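Local coordinates for protein dehydrogenase (Chromobacterium violaceum, PDB 3Q2I) that binds NADH and a UDP-linked N-acetylglucosaminuronic acid, and probably oxidises the sugar on the route to 2,3-diacetamido-2,3-dideoxy-D-mannuronic acid, at residues K13-G22 with A36-D46; H88-S96 with D114-A125. One frame throughout, in Å; residues are numbered along the deposited sequence.

Both contacts belong to the NAD-binding Rossmann domain and come one after the other along the chain. Contact 1 pairs the first two strands, 14-19 and 39-45, of the six-stranded parallel sheet; contact 2 packs helix 88-97 against helix 112-125 in the second half of the same domain, where they alternate with strands 78-81, 101-104 and 129-131. Their centres lie about 20 Å apart, yet they meet where Val19 CG1 comes within 4.0 Å of Gln91 NE2. Each reaches the same NADH: contact 1 grips the adenosine ribose, while His88 of contact 2 lies at the nicotinamide ribose, so the two halves of the domain share one cofactor.

Contact 1 (K13-G22 with A36-D46); sequences KIRFALVGCG and ADRAELIDVCD. With NAI (1,4-dihydronicotinamide adenine dinucleotide), chain B.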
loop_
_atom_site.group_PDB
_atom_site.type_symbol
_atom_site.label_atom_id
_atom_site.label_comp_id
_atom_site.label_asym_id
_atom_site.label_seq_id
_atom_site.Cartn_x
_atom_site.Cartn_y
_atom_site.Cartn_z
ATOM N N LYS A 13 25.563 47.411 -25.492
ATOM C CA LYS A 13 25.595 46.578 -24.297
ATOM C C LYS A 13 24.291 45.769 -24.232
ATOM O O LYS A 13 23.247 46.198 -24.730
ATOM C CB LYS A 13 25.764 47.470 -23.070
ATOM C CG LYS A 13 27.133 48.158 -23.000
ATOM C CD LYS A 13 27.088 49.332 -22.046
ATOM C CE LYS A 13 28.446 50.030 -21.950
ATOM N NZ LYS A 13 28.407 51.129 -20.939
ATOM N N ILE A 14 24.365 44.582 -23.628
ATOM C CA ILE A 14 23.144 43.883 -23.193
ATOM C C ILE A 14 22.404 44.634 -22.078
ATOM O O ILE A 14 23.022 45.128 -21.132
ATOM C CB ILE A 14 23.481 42.471 -22.653
ATOM C CG1 ILE A 14 24.511 41.776 -23.558
ATOM C CG2 ILE A 14 22.186 41.658 -22.464
ATOM C CD1 ILE A 14 24.018 41.601 -25.013
ATOM N N ARG A 15 21.083 44.704 -22.192
ATOM C CA ARG A 15 20.272 45.457 -21.271
ATOM C C ARG A 15 19.586 44.516 -20.277
ATOM O O ARG A 15 19.000 43.517 -20.710
ATOM C CB ARG A 15 19.274 46.301 -22.045
ATOM C CG ARG A 15 20.045 47.271 -22.962
ATOM C CD ARG A 15 19.116 48.090 -23.807
ATOM N NE ARG A 15 18.580 47.367 -24.955
ATOM C CZ ARG A 15 17.938 47.967 -25.954
ATOM N NH1 ARG A 15 17.771 49.282 -25.925
ATOM N NH2 ARG A 15 17.463 47.266 -26.977
ATOM N N PHE A 16 19.708 44.836 -18.994
ATOM C CA PHE A 16 19.074 44.060 -17.902
ATOM C C PHE A 16 17.999 44.863 -17.180
ATOM O O PHE A 16 18.113 46.081 -16.977
ATOM C CB PHE A 16 20.160 43.650 -16.927
ATOM C CG PHE A 16 21.082 42.570 -17.444
ATOM C CD1 PHE A 16 20.794 41.225 -17.221
ATOM C CD2 PHE A 16 22.188 42.877 -18.234
ATOM C CE1 PHE A 16 21.632 40.243 -17.710
ATOM C CE2 PHE A 16 23.036 41.900 -18.718
ATOM C CZ PHE A 16 22.746 40.571 -18.480
ATOM N N ALA A 17 16.922 44.201 -16.743
ATOM C CA ALA A 17 16.013 44.811 -15.781
ATOM C C ALA A 17 15.993 43.859 -14.578
ATOM O O ALA A 17 16.319 42.648 -14.723
ATOM C CB ALA A 17 14.614 44.957 -16.344
ATOM N N LEU A 18 15.731 44.403 -13.393
ATOM C CA LEU A 18 15.724 43.539 -12.217
ATOM C C LEU A 18 14.501 43.755 -11.331
ATOM O O LEU A 18 14.068 44.881 -11.092
ATOM C CB LEU A 18 17.009 43.686 -11.404
ATOM C CG LEU A 18 17.196 43.010 -10.031
ATOM C CD1 LEU A 18 18.597 42.581 -9.787
ATOM C CD2 LEU A 18 16.591 43.757 -8.841
ATOM N N VAL A 19 13.906 42.673 -10.835
ATOM C CA VAL A 19 12.770 42.815 -9.928
ATOM C C VAL A 19 13.066 42.132 -8.598
ATOM O O VAL A 19 13.570 40.995 -8.573
ATOM C CB VAL A 19 11.436 42.302 -10.563
ATOM C CG1 VAL A 19 11.563 40.882 -11.056
ATOM C CG2 VAL A 19 10.263 42.488 -9.637
ATOM N N GLY A 20 12.842 42.876 -7.524
ATOM C CA GLY A 20 13.203 42.417 -6.174
ATOM C C GLY A 20 14.517 42.934 -5.626
ATOM O O GLY A 20 15.576 42.329 -5.735
ATOM N N CYS A 21 14.433 44.130 -5.044
ATOM C CA CYS A 21 15.644 44.844 -4.735
ATOM C C CYS A 21 15.995 44.542 -3.271
ATOM O O CYS A 21 15.970 45.442 -2.413
ATOM C CB CYS A 21 15.351 46.349 -4.844
ATOM S SG CYS A 21 15.195 46.872 -6.575
ATOM N N GLY A 22 16.244 43.271 -2.969
ATOM C CA GLY A 22 16.671 42.879 -1.617
ATOM C C GLY A 22 18.121 42.473 -1.472
ATOM O O GLY A 22 19.028 43.000 -2.141
ATOM N N ALA A 36 30.319 46.361 -16.662
ATOM C CA ALA A 36 29.694 47.586 -17.184
ATOM C C ALA A 36 30.000 47.934 -18.659
ATOM O O ALA A 36 29.256 48.688 -19.276
ATOM C CB ALA A 36 30.019 48.797 -16.293
ATOM N N ASP A 37 31.070 47.405 -19.234
ATOM C CA ASP A 37 31.353 47.664 -20.645
ATOM C C ASP A 37 30.506 46.834 -21.606
ATOM O O ASP A 37 30.330 47.228 -22.758
ATOM C CB ASP A 37 32.832 47.422 -20.965
ATOM C CG ASP A 37 33.744 48.528 -20.427
ATOM O OD1 ASP A 37 33.273 49.662 -20.165
ATOM O OD2 ASP A 37 34.953 48.255 -20.256
ATOM N N ARG A 38 29.972 45.698 -21.138
ATOM C CA ARG A 38 29.214 44.760 -21.969
ATOM C C ARG A 38 27.726 44.815 -21.625
ATOM O O ARG A 38 26.861 44.353 -22.377
ATOM C CB ARG A 38 29.724 43.324 -21.806
ATOM C CG ARG A 38 30.911 42.922 -22.672
ATOM C CD ARG A 38 31.145 41.414 -22.671
ATOM N NE ARG A 38 31.564 40.957 -21.351
ATOM C CZ ARG A 38 31.622 39.694 -20.936
ATOM N NH1 ARG A 38 32.033 39.468 -19.698
ATOM N NH2 ARG A 38 31.305 38.663 -21.721
ATOM N N ALA A 39 27.415 45.373 -20.459
ATOM C CA ALA A 39 26.079 45.237 -19.893
ATOM C C ALA A 39 25.677 46.482 -19.117
ATOM O O ALA A 39 26.503 47.093 -18.430
ATOM C CB ALA A 39 26.047 44.033 -18.934
ATOM N N GLU A 40 24.390 46.803 -19.152
ATOM C CA GLU A 40 23.853 47.801 -18.249
ATOM C C GLU A 40 22.506 47.419 -17.640
ATOM O O GLU A 40 21.686 46.737 -18.265
ATOM C CB GLU A 40 23.691 49.136 -18.975
ATOM C CG GLU A 40 22.638 49.097 -20.073
ATOM C CD GLU A 40 22.806 50.227 -21.078
ATOM O OE1 GLU A 40 22.450 50.024 -22.263
ATOM O OE2 GLU A 40 23.284 51.308 -20.663
ATOM N N LEU A 41 22.293 47.906 -16.422
ATOM C CA LEU A 41 21.033 47.729 -15.717
ATOM C C LEU A 41 20.204 48.994 -15.891
ATOM O O LEU A 41 20.562 50.047 -15.360
ATOM C CB LEU A 41 21.314 47.434 -14.236
ATOM C CG LEU A 41 20.078 47.253 -13.356
ATOM C CD1 LEU A 41 19.349 45.948 -13.700
ATOM C CD2 LEU A 41 20.657 47.154 -11.948
ATOM N N ILE A 42 19.090 48.900 -16.603
ATOM C CA ILE A 42 18.323 50.067 -17.000
ATOM C C ILE A 42 17.008 50.257 -16.256
ATOM O O ILE A 42 16.399 51.325 -16.334
ATOM C CB ILE A 42 18.072 50.090 -18.535
ATOM C CG1 ILE A 42 17.487 48.741 -18.984
ATOM C CG2 ILE A 42 19.397 50.238 -19.282
ATOM C CD1 ILE A 42 16.686 48.802 -20.284
ATOM N N ASP A 43 16.532 49.226 -15.539
ATOM C CA ASP A 43 15.249 49.344 -14.882
ATOM C C ASP A 43 15.248 48.414 -13.656
ATOM O O ASP A 43 15.811 47.323 -13.744
ATOM C CB ASP A 43 14.145 48.881 -15.831
ATOM C CG ASP A 43 13.943 49.839 -16.979
ATOM O OD1 ASP A 43 13.241 50.858 -16.758
ATOM O OD2 ASP A 43 14.490 49.564 -18.067
ATOM N N VAL A 44 14.709 48.897 -12.542
ATOM C CA VAL A 44 14.632 48.099 -11.309
ATOM C C VAL A 44 13.222 48.213 -10.767
ATOM O O VAL A 44 12.489 49.186 -11.011
ATOM C CB VAL A 44 15.678 48.461 -10.231
ATOM C CG1 VAL A 44 17.061 48.073 -10.653
ATOM C CG2 VAL A 44 15.581 49.964 -9.820
ATOM N N CYS A 45 12.787 47.168 -10.042
ATOM C CA CYS A 45 11.417 47.116 -9.577
ATOM C C CYS A 45 11.393 46.536 -8.158
ATOM O O CYS A 45 12.073 45.539 -7.886
ATOM C CB CYS A 45 10.581 46.199 -10.479
ATOM S SG CYS A 45 8.921 45.919 -9.850
ATOM N N ASP A 46 10.638 47.188 -7.276
ATOM C CA ASP A 46 10.350 46.669 -5.934
ATOM C C ASP A 46 9.041 47.215 -5.393
ATOM O O ASP A 46 8.695 48.396 -5.626
ATOM C CB ASP A 46 11.531 46.859 -4.968
ATOM C CG ASP A 46 11.494 45.877 -3.798
ATOM O OD1 ASP A 46 10.446 45.837 -3.116
ATOM O OD2 ASP A 46 12.485 45.152 -3.588
HETATM P PA NAI B . 14.849 39.560 0.242
HETATM O O1A NAI B . 13.682 39.387 1.126
HETATM O O2A NAI B . 16.155 40.279 0.803
HETATM O O5B NAI B . 14.505 40.310 -1.105
HETATM C C5B NAI B . 13.125 40.523 -1.206
HETATM C C4B NAI B . 12.886 41.569 -2.286
HETATM O O4B NAI B . 11.797 41.270 -3.178
HETATM C C3B NAI B . 12.395 42.634 -1.304
HETATM O O3B NAI B . 13.094 43.870 -1.506
HETATM C C2B NAI B . 10.866 42.649 -1.471
HETATM O O2B NAI B . 10.252 43.898 -1.178
HETATM C C1B NAI B . 10.814 42.320 -2.981
HETATM N N9A NAI B . 9.508 41.908 -3.443
HETATM C C8A NAI B . 8.663 41.015 -2.829
HETATM N N7A NAI B . 7.615 40.850 -3.587
HETATM C C5A NAI B . 7.761 41.537 -4.770
HETATM C C6A NAI B . 6.976 41.742 -5.923
HETATM N N6A NAI B . 5.752 41.132 -6.097
HETATM N N1A NAI B . 7.447 42.555 -6.884
HETATM C C2A NAI B . 8.609 43.155 -6.725
HETATM N N3A NAI B . 9.404 43.016 -5.666
HETATM C C4A NAI B . 8.977 42.225 -4.659
HETATM O O3 NAI B . 15.297 38.114 -0.254
HETATM P PN NAI B . 16.648 37.668 -0.861
HETATM O O1N NAI B . 17.519 37.017 0.175
HETATM O O2N NAI B . 17.346 38.724 -1.752
HETATM O O5D NAI B . 16.331 36.313 -1.704
HETATM C C5D NAI B . 15.847 36.673 -2.977
HETATM C C4D NAI B . 15.839 35.476 -3.924
HETATM O O4D NAI B . 17.226 35.166 -4.136
HETATM C C3D NAI B . 15.266 34.166 -3.312
HETATM O O3D NAI B . 14.698 33.434 -4.400
HETATM C C2D NAI B . 16.512 33.417 -2.826
HETATM O O2D NAI B . 16.353 32.001 -2.888
HETATM C C1D NAI B . 17.609 33.833 -3.850
HETATM N N1N NAI B . 18.948 33.757 -3.311
HETATM C C2N NAI B . 19.881 33.123 -3.989
HETATM C C3N NAI B . 21.178 32.948 -3.492
HETATM C C7N NAI B . 22.225 32.261 -4.280
HETATM O O7N NAI B . 23.199 31.694 -3.819
HETATM N N7N NAI B . 22.136 32.229 -5.643
HETATM C C4N NAI B . 21.424 33.395 -2.178
HETATM C C5N NAI B . 20.445 34.146 -1.552
HETATM C C6N NAI B . 19.208 34.312 -2.121
#
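Asp46 swings its carboxylate toward Cys21 by placing CG anti to the backbone N (chi1 -157°), and OD2 then accepts the Cys21 N-H at 2.6 Å. That amide arrives on the anti side of the carboxylate, 19° out of its plane. OD2 is also the acceptor for O3B of NADH at 2.5 Å, while OD1 takes O2B at 2.7 Å and the amide of Asp48, so both oxygens are held twice. Behind this site, strands 14-19 and 39-45 run parallel, the backbone N-H groups of Ile14, Phe16, Leu18 and Gly20 bonding to carbonyls of residues 38-45. Between the pairs Phe16-Leu41 and Leu18-Val44 the first strand has Ala17 alone, the second both Ile42 and Asp43, a beta bulge. Ile42 N still bonds to Phe16 O, but Leu18 N passes to Asp43 O, and the buried Asp43 N has no partner in the model. On the face carrying Phe16 and Leu18, CD1 of Leu41 reaches 4.0 Å from both Phe16 CB and Leu18 CB. Phe16 turns its ring edge to Glu40 O, which lies in the ring plane, and CE2 stands 3.7 Å from Ala39 CB. Helix 25-34 covers Phe16, Leu18 and Leu41, and helix 304-315 the Ile14 and Ala39 end. On the opposite face of the sheet, Val19 CG2 meets Cys45 SG at 3.7 Å. The same methyl lies 3.4 Å from C2A of the NAI adenine. At the far end an extended Lys13 side chain brings NZ into a weak bond with Ala36 O. Gly20 and Gly22 fit the Rossmann glycine-rich turn. An acid at the end of the second strand that takes both ribose hydroxyls is the familiar signature of NAD-dependent Rossmann enzymes, and its probable negative charge would disfavour the 2'-phosphate of NADP.

Contact 2 (H88-S96 with D114-A125); sequences HPTQSIECS and DGLEMVKAADKA. With NAI (1,4-dihydronicotinamide adenine dinucleotide), chain B.
Met118 reaches across from helix 112-125 to Pro89 and Ser92 on helix 88-97. Its CB stands 4.0 Å from Ser92 OG, with Ile93 CG1 slightly farther off. With chi1 at 64°, CG sits between the backbone N and the carbonyl carbon, and the chain runs on toward the start of helix 88-97, where SD comes within 3.8 Å of Pro89 CG. A bend at chi3 (-72°) then turns the methyl inward, and CE ends 3.6 Å from Ser92 CB, near the carbonyl oxygen of His88. Nearer the start of the helices the Pro89 ring rests CB and CG on Asp114 CB; one turn on, Ile93 lays CG1 along Ala121 CB and its CD1 tip on Glu117 CB at 3.8 Å. Farther along, small residues take over: Ser96 OG faces Ala122, and Ala125 CB approaches Ser96 O at 3.3 Å. The segments make no direct hydrogen bond. Instead a water between them donates to Met118 O at 2.8 Å and to Ser96 OG, and is also hydrogen-bonded to Ser92 OG, giving these polar atoms a shared partner in a mostly apolar seam. His88 heads away from the seam, its ring edge to the nicotinamide ribose with CE1 2.9 Å from O3D, while ND1 and NE2 bond to the carbonyls of Pro107 and Thr83. Segments 88-96 and 114-125 run almost parallel, their axes 8.7 Å apart at the closest and 8° from alignment, as expected of successive helices on one side of a Rossmann sheet. Leu129 of strand 129-131 touches Ser92, Met118 and Ala122, Val102 of strand 101-104 backs Ser92 and Cys95, and helix 67-73 packs against Gln91, Glu94 and Cys95 of helix 88-97.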
loop_
_atom_site.group_PDB
_atom_site.type_symbol
_atom_site.label_atom_id
_atom_site.label_comp_id
_atom_site.label_asym_id
_atom_site.label_seq_id
_atom_site.Cartn_x
_atom_site.Cartn_y
_atom_site.Cartn_z
ATOM N N HIS A 88 8.927 33.379 -8.286
ATOM C CA HIS A 88 9.678 33.288 -9.560
ATOM C C HIS A 88 8.800 32.735 -10.680
ATOM O O HIS A 88 8.878 33.155 -11.808
ATOM C CB HIS A 88 10.984 32.483 -9.480
ATOM C CG HIS A 88 11.946 32.983 -8.443
ATOM N ND1 HIS A 88 12.969 32.214 -7.943
ATOM C CD2 HIS A 88 12.017 34.170 -7.789
ATOM C CE1 HIS A 88 13.679 32.918 -7.075
ATOM N NE2 HIS A 88 13.104 34.100 -6.954
ATOM N N PRO A 89 8.028 31.662 -10.432
ATOM C CA PRO A 89 7.297 31.099 -11.572
ATOM C C PRO A 89 6.302 32.052 -12.210
ATOM O O PRO A 89 6.288 32.170 -13.453
ATOM C CB PRO A 89 6.629 29.821 -10.952
ATOM C CG PRO A 89 7.672 29.431 -9.903
ATOM C CD PRO A 89 7.958 30.789 -9.237
ATOM N N THR A 90 5.409 32.663 -11.430
ATOM C CA THR A 90 4.416 33.561 -12.023
ATOM C C THR A 90 5.146 34.729 -12.700
ATOM O O THR A 90 4.719 35.127 -13.787
ATOM C CB THR A 90 3.312 34.093 -11.102
ATOM O OG1 THR A 90 3.855 34.637 -9.905
ATOM C CG2 THR A 90 2.321 32.993 -10.722
ATOM N N GLN A 91 6.173 35.263 -12.038
ATOM C CA GLN A 91 6.912 36.387 -12.668
ATOM C C GLN A 91 7.621 35.958 -13.951
ATOM O O GLN A 91 7.569 36.671 -14.974
ATOM C CB GLN A 91 7.837 37.082 -11.662
ATOM C CG GLN A 91 7.089 37.556 -10.438
ATOM C CD GLN A 91 7.919 38.362 -9.461
ATOM O OE1 GLN A 91 7.380 39.273 -8.835
ATOM N NE2 GLN A 91 9.194 38.081 -9.346
ATOM N N SER A 92 8.311 34.819 -13.935
ATOM C CA SER A 92 8.988 34.329 -15.141
ATOM C C SER A 92 8.004 34.178 -16.293
ATOM O O SER A 92 8.262 34.598 -17.439
ATOM C CB SER A 92 9.665 32.969 -14.850
ATOM O OG SER A 92 10.401 32.527 -15.964
ATOM N N ILE A 93 6.882 33.510 -16.037
ATOM C CA ILE A 93 5.877 33.290 -17.081
ATOM C C ILE A 93 5.368 34.632 -17.658
ATOM O O ILE A 93 5.258 34.780 -18.890
ATOM C CB ILE A 93 4.704 32.444 -16.495
ATOM C CG1 ILE A 93 5.150 31.008 -16.175
ATOM C CG2 ILE A 93 3.511 32.414 -17.449
ATOM C CD1 ILE A 93 4.092 30.197 -15.280
ATOM N N GLU A 94 5.136 35.613 -16.792
ATOM C CA GLU A 94 4.714 36.953 -17.260
ATOM C C GLU A 94 5.796 37.592 -18.147
ATOM O O GLU A 94 5.459 38.082 -19.257
ATOM C CB GLU A 94 4.414 37.861 -16.068
ATOM C CG GLU A 94 3.614 39.103 -16.513
ATOM C CD GLU A 94 3.332 40.075 -15.376
ATOM O OE1 GLU A 94 2.952 41.217 -15.715
ATOM O OE2 GLU A 94 3.541 39.776 -14.166
ATOM N N CYS A 95 7.057 37.552 -17.701
ATOM C CA CYS A 95 8.206 37.996 -18.526
ATOM C C CYS A 95 8.247 37.296 -19.878
ATOM O O CYS A 95 8.351 37.942 -20.931
ATOM C CB CYS A 95 9.545 37.821 -17.809
ATOM S SG CYS A 95 9.716 38.842 -16.343
ATOM N N SER A 96 8.168 35.964 -19.876
ATOM C CA SER A 96 8.213 35.234 -21.124
ATOM C C SER A 96 7.085 35.643 -22.051
ATOM O O SER A 96 7.302 35.853 -23.263
ATOM C CB SER A 96 8.120 33.726 -20.914
ATOM O OG SER A 96 9.231 33.253 -20.203
ATOM N N ASP A 114 4.827 24.348 -11.045
ATOM C CA ASP A 114 5.207 25.768 -11.327
ATOM C C ASP A 114 6.541 25.788 -12.117
ATOM O O ASP A 114 6.730 26.550 -13.092
ATOM C CB ASP A 114 5.388 26.486 -10.001
ATOM C CG ASP A 114 4.072 26.775 -9.303
ATOM O OD1 ASP A 114 3.018 26.341 -9.808
ATOM O OD2 ASP A 114 4.095 27.467 -8.269
ATOM N N GLY A 115 7.497 24.948 -11.756
ATOM C CA GLY A 115 8.766 24.879 -12.498
ATOM C C GLY A 115 8.497 24.474 -13.936
ATOM O O GLY A 115 9.106 24.986 -14.872
ATOM N N LEU A 116 7.724 23.405 -14.116
ATOM C CA LEU A 116 7.361 22.951 -15.452
ATOM C C LEU A 116 6.743 24.072 -16.281
ATOM O O LEU A 116 7.098 24.210 -17.451
ATOM C CB LEU A 116 6.423 21.718 -15.465
ATOM C CG LEU A 116 7.031 20.458 -14.842
ATOM C CD1 LEU A 116 5.947 19.401 -14.792
ATOM C CD2 LEU A 116 8.198 19.961 -15.615
ATOM N N GLU A 117 5.832 24.831 -15.685
ATOM C CA GLU A 117 5.075 25.851 -16.407
ATOM C C GLU A 117 6.026 26.987 -16.805
ATOM O O GLU A 117 5.864 27.561 -17.892
ATOM C CB GLU A 117 3.901 26.366 -15.582
ATOM C CG GLU A 117 2.744 25.365 -15.541
ATOM C CD GLU A 117 2.244 24.899 -16.927
ATOM O OE1 GLU A 117 2.311 25.648 -17.928
ATOM O OE2 GLU A 117 1.790 23.739 -17.044
ATOM N N MET A 118 7.020 27.315 -15.982
ATOM C CA MET A 118 7.909 28.407 -16.396
ATOM C C MET A 118 8.789 27.992 -17.588
ATOM O O MET A 118 9.066 28.790 -18.519
ATOM C CB MET A 118 8.662 28.983 -15.188
ATOM C CG MET A 118 9.596 28.053 -14.508
ATOM S SD MET A 118 9.986 28.637 -12.826
ATOM C CE MET A 118 11.060 30.063 -13.218
ATOM N N VAL A 119 9.211 26.726 -17.651
ATOM C CA VAL A 119 9.947 26.176 -18.781
ATOM C C VAL A 119 9.073 26.150 -20.053
ATOM O O VAL A 119 9.558 26.491 -21.155
ATOM C CB VAL A 119 10.578 24.804 -18.434
ATOM C CG1 VAL A 119 11.193 24.105 -19.662
ATOM C CG2 VAL A 119 11.649 25.003 -17.323
ATOM N N LYS A 120 7.836 25.697 -19.914
ATOM C CA LYS A 120 6.886 25.612 -21.047
ATOM C C LYS A 120 6.663 27.022 -21.635
ATOM O O LYS A 120 6.650 27.158 -22.869
ATOM C CB LYS A 120 5.538 25.037 -20.577
ATOM C CG LYS A 120 4.495 24.863 -21.712
ATOM C CD LYS A 120 3.349 23.943 -21.292
ATOM C CE LYS A 120 3.604 22.513 -21.780
ATOM N NZ LYS A 120 3.113 22.240 -23.174
ATOM N N ALA A 121 6.589 28.045 -20.774
ATOM C CA ALA A 121 6.252 29.423 -21.213
ATOM C C ALA A 121 7.452 29.987 -21.952
ATOM O O ALA A 121 7.271 30.671 -22.981
ATOM C CB ALA A 121 5.885 30.329 -20.020
ATOM N N ALA A 122 8.649 29.750 -21.439
ATOM C CA ALA A 122 9.863 30.196 -22.118
ATOM C C ALA A 122 10.029 29.442 -23.430
ATOM O O ALA A 122 10.396 30.044 -24.448
ATOM C CB ALA A 122 11.093 30.034 -21.217
ATOM N N ASP A 123 9.778 28.128 -23.448
ATOM C CA ASP A 123 9.798 27.385 -24.701
ATOM C C ASP A 123 8.864 28.038 -25.712
ATOM O O ASP A 123 9.234 28.190 -26.886
ATOM C CB ASP A 123 9.313 25.929 -24.500
ATOM C CG ASP A 123 10.326 25.037 -23.812
ATOM O OD1 ASP A 123 11.486 25.435 -23.635
ATOM O OD2 ASP A 123 9.922 23.909 -23.435
ATOM N N LYS A 124 7.634 28.337 -25.322
ATOM C CA LYS A 124 6.647 28.803 -26.275
ATOM C C LYS A 124 7.007 30.206 -26.763
ATOM O O LYS A 124 6.662 30.576 -27.889
ATOM C CB LYS A 124 5.275 28.840 -25.613
ATOM C CG LYS A 124 4.132 29.324 -26.484
ATOM C CD LYS A 124 2.854 29.138 -25.705
ATOM C CE LYS A 124 1.638 29.457 -26.558
ATOM N NZ LYS A 124 1.149 30.792 -26.151
ATOM N N ALA A 125 7.661 30.994 -25.915
ATOM C CA ALA A 125 8.050 32.339 -26.331
ATOM C C ALA A 125 9.329 32.332 -27.170
ATOM O O ALA A 125 9.676 33.359 -27.748
ATOM C CB ALA A 125 8.177 33.274 -25.103
HETATM P PA NAI B . 14.849 39.560 0.242
HETATM O O1A NAI B . 13.682 39.387 1.126
HETATM O O2A NAI B . 16.155 40.279 0.803
HETATM O O5B NAI B . 14.505 40.310 -1.105
HETATM C C5B NAI B . 13.125 40.523 -1.206
HETATM C C4B NAI B . 12.886 41.569 -2.286
HETATM O O4B NAI B . 11.797 41.270 -3.178
HETATM C C3B NAI B . 12.395 42.634 -1.304
HETATM O O3B NAI B . 13.094 43.870 -1.506
HETATM C C2B NAI B . 10.866 42.649 -1.471
HETATM O O2B NAI B . 10.252 43.898 -1.178
HETATM C C1B NAI B . 10.814 42.320 -2.981
HETATM N N9A NAI B . 9.508 41.908 -3.443
HETATM C C8A NAI B . 8.663 41.015 -2.829
HETATM N N7A NAI B . 7.615 40.850 -3.587
HETATM C C5A NAI B . 7.761 41.537 -4.770
HETATM C C6A NAI B . 6.976 41.742 -5.923
HETATM N N6A NAI B . 5.752 41.132 -6.097
HETATM N N1A NAI B . 7.447 42.555 -6.884
HETATM C C2A NAI B . 8.609 43.155 -6.725
HETATM N N3A NAI B . 9.404 43.016 -5.666
HETATM C C4A NAI B . 8.977 42.225 -4.659
HETATM O O3 NAI B . 15.297 38.114 -0.254
HETATM P PN NAI B . 16.648 37.668 -0.861
HETATM O O1N NAI B . 17.519 37.017 0.175
HETATM O O2N NAI B . 17.346 38.724 -1.752
HETATM O O5D NAI B . 16.331 36.313 -1.704
HETATM C C5D NAI B . 15.847 36.673 -2.977
HETATM C C4D NAI B . 15.839 35.476 -3.924
HETATM O O4D NAI B . 17.226 35.166 -4.136
HETATM C C3D NAI B . 15.266 34.166 -3.312
HETATM O O3D NAI B . 14.698 33.434 -4.400
HETATM C C2D NAI B . 16.512 33.417 -2.826
HETATM O O2D NAI B . 16.353 32.001 -2.888
HETATM C C1D NAI B . 17.609 33.833 -3.850
HETATM N N1N NAI B . 18.948 33.757 -3.311
HETATM C C2N NAI B . 19.881 33.123 -3.989
HETATM C C3N NAI B . 21.178 32.948 -3.492
HETATM C C7N NAI B . 22.225 32.261 -4.280
HETATM O O7N NAI B . 23.199 31.694 -3.819
HETATM N N7N NAI B . 22.136 32.229 -5.643
HETATM C C4N NAI B . 21.424 33.395 -2.178
HETATM C C5N NAI B . 20.445 34.146 -1.552
HETATM C C6N NAI B . 19.208 34.312 -2.121
HETATM O O HOH W 1 8.741 31.532 -17.970
#